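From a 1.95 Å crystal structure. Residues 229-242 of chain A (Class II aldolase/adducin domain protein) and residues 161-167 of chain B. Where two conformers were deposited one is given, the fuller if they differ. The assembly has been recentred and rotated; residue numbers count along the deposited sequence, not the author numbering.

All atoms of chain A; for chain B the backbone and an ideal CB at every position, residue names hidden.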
# COMPACT_ATOMS: atom_id res chain seq x y z
N PHE A 229 1.44 2.54 26.57
CA PHE A 229 0.11 3.00 26.94
C PHE A 229 0.26 4.24 27.82
O PHE A 229 0.76 4.12 28.97
CB PHE A 229 -0.63 1.89 27.72
CG PHE A 229 -0.96 0.68 26.89
CD1 PHE A 229 -2.24 0.53 26.36
CD2 PHE A 229 -0.01 -0.30 26.64
CE1 PHE A 229 -2.56 -0.59 25.58
CE2 PHE A 229 -0.32 -1.43 25.85
CZ PHE A 229 -1.59 -1.57 25.33
N PRO A 230 -0.14 5.43 27.32
CA PRO A 230 -0.14 6.63 28.16
C PRO A 230 -0.96 6.40 29.44
O PRO A 230 -1.84 5.54 29.45
CB PRO A 230 -0.82 7.68 27.28
CG PRO A 230 -0.60 7.21 25.89
CD PRO A 230 -0.68 5.73 25.97
N PRO A 231 -0.68 7.18 30.50
CA PRO A 231 -1.35 6.93 31.77
C PRO A 231 -2.84 7.23 31.66
O PRO A 231 -3.27 7.94 30.73
CB PRO A 231 -0.67 7.91 32.75
CG PRO A 231 0.49 8.46 32.03
CD PRO A 231 0.19 8.36 30.57
N ARG A 232 -3.60 6.65 32.56
CA ARG A 232 -5.07 6.77 32.58
C ARG A 232 -5.53 8.24 32.60
O ARG A 232 -6.48 8.59 31.88
CB ARG A 232 -5.65 5.99 33.77
CG ARG A 232 -5.51 4.47 33.61
CD ARG A 232 -6.80 3.83 33.06
NE ARG A 232 -6.58 2.59 32.30
CZ ARG A 232 -6.33 1.39 32.82
NH1 ARG A 232 -6.23 1.20 34.14
NH2 ARG A 232 -6.16 0.35 32.01
N GLU A 233 -4.86 9.07 33.40
CA GLU A 233 -5.19 10.49 33.50
C GLU A 233 -5.09 11.19 32.15
O GLU A 233 -5.92 12.04 31.81
CB GLU A 233 -4.28 11.18 34.52
CG GLU A 233 -4.04 10.36 35.78
CD GLU A 233 -2.91 9.38 35.60
OE1 GLU A 233 -1.74 9.81 35.74
OE2 GLU A 233 -3.17 8.19 35.32
N VAL A 234 -4.07 10.82 31.37
CA VAL A 234 -3.85 11.41 30.04
C VAL A 234 -4.97 11.02 29.08
O VAL A 234 -5.47 11.86 28.31
CB VAL A 234 -2.46 11.04 29.47
CG1 VAL A 234 -2.31 11.54 28.03
CG2 VAL A 234 -1.36 11.60 30.37
N ILE A 235 -5.37 9.75 29.13
CA ILE A 235 -6.52 9.24 28.35
C ILE A 235 -7.76 10.06 28.75
O ILE A 235 -8.46 10.60 27.87
CB ILE A 235 -6.76 7.71 28.60
CG1 ILE A 235 -5.52 6.87 28.26
CG2 ILE A 235 -8.04 7.20 27.90
CD1 ILE A 235 -4.99 7.11 26.95
N ALA A 236 -7.98 10.16 30.06
CA ALA A 236 -9.10 10.95 30.62
C ALA A 236 -9.16 12.39 30.14
O ALA A 236 -10.23 12.88 29.76
CB ALA A 236 -9.08 10.92 32.12
N LYS A 237 -8.01 13.06 30.15
CA LYS A 237 -7.86 14.40 29.58
C LYS A 237 -8.30 14.47 28.11
O LYS A 237 -9.03 15.37 27.72
CB LYS A 237 -6.42 14.93 29.77
CG LYS A 237 -6.16 16.37 29.24
CD LYS A 237 -5.04 17.13 30.02
CE LYS A 237 -4.30 18.22 29.16
NZ LYS A 237 -3.53 17.71 27.91
N VAL A 238 -7.85 13.52 27.30
CA VAL A 238 -8.21 13.52 25.89
C VAL A 238 -9.72 13.31 25.71
O VAL A 238 -10.34 13.91 24.80
CB VAL A 238 -7.37 12.52 25.08
CG1 VAL A 238 -7.88 12.41 23.62
CG2 VAL A 238 -5.90 12.94 25.09
N GLU A 239 -10.29 12.49 26.59
CA GLU A 239 -11.73 12.24 26.62
C GLU A 239 -12.48 13.55 26.85
O GLU A 239 -13.48 13.81 26.20
CB GLU A 239 -12.12 11.24 27.73
CG GLU A 239 -11.65 9.82 27.51
CD GLU A 239 -12.26 8.83 28.50
OE1 GLU A 239 -13.28 9.15 29.15
OE2 GLU A 239 -11.72 7.71 28.61
N GLU A 240 -11.98 14.36 27.78
CA GLU A 240 -12.59 15.66 28.07
C GLU A 240 -12.40 16.62 26.89
O GLU A 240 -13.34 17.29 26.48
CB GLU A 240 -12.05 16.23 29.38
CG GLU A 240 -12.85 17.39 29.95
CD GLU A 240 -14.30 17.04 30.28
OE1 GLU A 240 -14.62 15.84 30.46
OE2 GLU A 240 -15.12 17.99 30.38
N GLN A 241 -11.19 16.65 26.34
CA GLN A 241 -10.86 17.44 25.15
C GLN A 241 -11.72 17.10 23.93
O GLN A 241 -12.09 17.98 23.15
CB GLN A 241 -9.36 17.28 24.81
CG GLN A 241 -8.42 18.09 25.73
CD GLN A 241 -6.98 17.57 25.80
OE1 GLN A 241 -6.13 18.20 26.43
NE2 GLN A 241 -6.71 16.42 25.18
N ALA A 242 -12.05 15.81 23.76
CA ALA A 242 -12.91 15.37 22.65
C ALA A 242 -14.41 15.47 22.97
O ALA A 242 -15.21 15.51 22.05
CB ALA A 242 -12.54 13.95 22.19
N UNK B 161 7.07 12.21 26.16
CA UNK B 161 5.89 11.49 26.66
C UNK B 161 4.57 12.19 26.36
O UNK B 161 4.49 13.40 26.46
CB UNK B 161 6.01 11.29 28.17
N UNK B 162 3.55 11.41 26.00
CA UNK B 162 2.25 11.95 25.60
C UNK B 162 1.47 12.55 26.77
O UNK B 162 1.32 11.91 27.82
CB UNK B 162 1.41 10.85 24.94
N UNK B 163 0.95 13.76 26.57
CA UNK B 163 0.18 14.41 27.64
C UNK B 163 -1.23 14.87 27.23
O UNK B 163 -1.95 15.44 28.04
CB UNK B 163 0.96 15.62 28.15
N UNK B 164 -1.63 14.62 25.99
CA UNK B 164 -2.98 14.94 25.56
C UNK B 164 -2.91 15.82 24.34
O UNK B 164 -1.84 16.03 23.79
CB UNK B 164 -3.77 15.62 26.68
N UNK B 165 -4.06 16.35 23.93
CA UNK B 165 -4.15 17.11 22.68
C UNK B 165 -3.60 18.54 22.85
O UNK B 165 -2.70 18.94 22.12
CB UNK B 165 -5.60 17.16 22.20
N UNK B 166 -4.13 19.27 23.83
CA UNK B 166 -3.74 20.65 24.06
C UNK B 166 -2.42 20.70 24.80
O UNK B 166 -2.16 19.90 25.71
CB UNK B 166 -4.82 21.40 24.84
N UNK B 167 -1.58 21.64 24.40
CA UNK B 167 -0.27 21.80 24.98
C UNK B 167 -0.31 22.96 26.00
O UNK B 167 -0.21 24.13 25.63
CB UNK B 167 0.77 22.05 23.89

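Chain A presents one side of a helix that begins at R232(A), just after the N-cap residue P231(A). P230(A), V234(A), K237(A), V238(A) and Q241(A) all point their CA-to-CB bonds toward the irregular segment of chain B.

Position 161 has nothing of chain A within 5.5 Å of its ideal CB. There is room for almost any side chain, and the contact does not choose. The deposited residue is glycine, G161(B).

At position 162 the CA-to-CB bond points toward chain A. The ideal CB lies 4.3 Å from CG of P230(A) and 4.9 Å from CG1 of V234(A). V238(A) lies further along the helix. This apolar row suits a large aliphatic or aromatic side chain. The residue is Y162(B), with chi1 t. Its CD2 is 4.1 Å from CG of P230(A) and 3.7 Å from CG1 of V234(A), and its CE2 is 4.0 Å from CG2 of V238(A). All three meet the ring obliquely. The hydroxyl is hydrogen-bonded elsewhere in the structure.

Position 163 points its CB away, so many side chains would fit, polar ones included. Its backbone does the work: NZ of K237(A) donates a hydrogen bond to O of residue 163 at 2.8 Å. The residue is E163(B). Its carboxylate is hydrogen-bonded elsewhere in the structure.

Position 164 has phi 125° and psi -171°. At these angles a CB would jam against the carbonyl O of residue 163, which alone calls for glycine. The ideal CB would also clash with NZ of K237(A), 2.4 Å away. The residue is G164(B). Its bare CA packs 3.6 Å from CG2 of V238(A).

Position 165 points sideways. Its ideal CB is tight against NE2 of Q241(A), at 3.3 Å, and 5.1 Å from CG2 of V238(A). A side chain that reaches V238(A) would gain apolar contact; isoleucine, leucine or methionine are reasonable. The residue is I165(B), whose CD1 lies 3.8 Å from CG1 of V238(A). Its N is 2.9 Å from NE2 of Q241(A), but both are donors and no hydrogen bond forms.

Position 166 also points sideways, its ideal CB 3.8 Å from OE1 of Q241(A). Small or polar residues would suit. The residue is A166(B). Its N donates a weak hydrogen bond to OE1 of Q241(A) at 3.5 Å, and its O accepts another weak one from NZ of K237(A) at 3.4 Å.

Position 167 points away, beyond reach of chain A, and is unconstrained here. It is L167(B).

Chain B, residues 161-167: GYEGIAL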
# COMPACT_ATOMS: atom_id res chain seq x y z
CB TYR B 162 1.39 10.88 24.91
CG TYR B 162 0.17 11.47 24.22
CD1 TYR B 162 0.29 12.45 23.23
CD2 TYR B 162 -1.13 11.07 24.59
CE1 TYR B 162 -0.84 13.00 22.59
CE2 TYR B 162 -2.26 11.62 23.98
CZ TYR B 162 -2.10 12.57 22.97
OH TYR B 162 -3.24 13.12 22.40
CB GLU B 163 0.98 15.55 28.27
CG GLU B 163 2.37 15.14 28.76
CD GLU B 163 3.05 16.22 29.58
OE1 GLU B 163 2.35 16.89 30.38
OE2 GLU B 163 4.28 16.39 29.44
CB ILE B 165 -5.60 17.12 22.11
CG1 ILE B 165 -6.04 15.68 21.79
CG2 ILE B 165 -5.69 18.02 20.86
CD1 ILE B 165 -7.55 15.52 21.50
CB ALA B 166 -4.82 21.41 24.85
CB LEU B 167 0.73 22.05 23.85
CG LEU B 167 2.23 22.23 24.09
CD1 LEU B 167 2.84 21.08 24.88
CD2 LEU B 167 2.93 22.35 22.75
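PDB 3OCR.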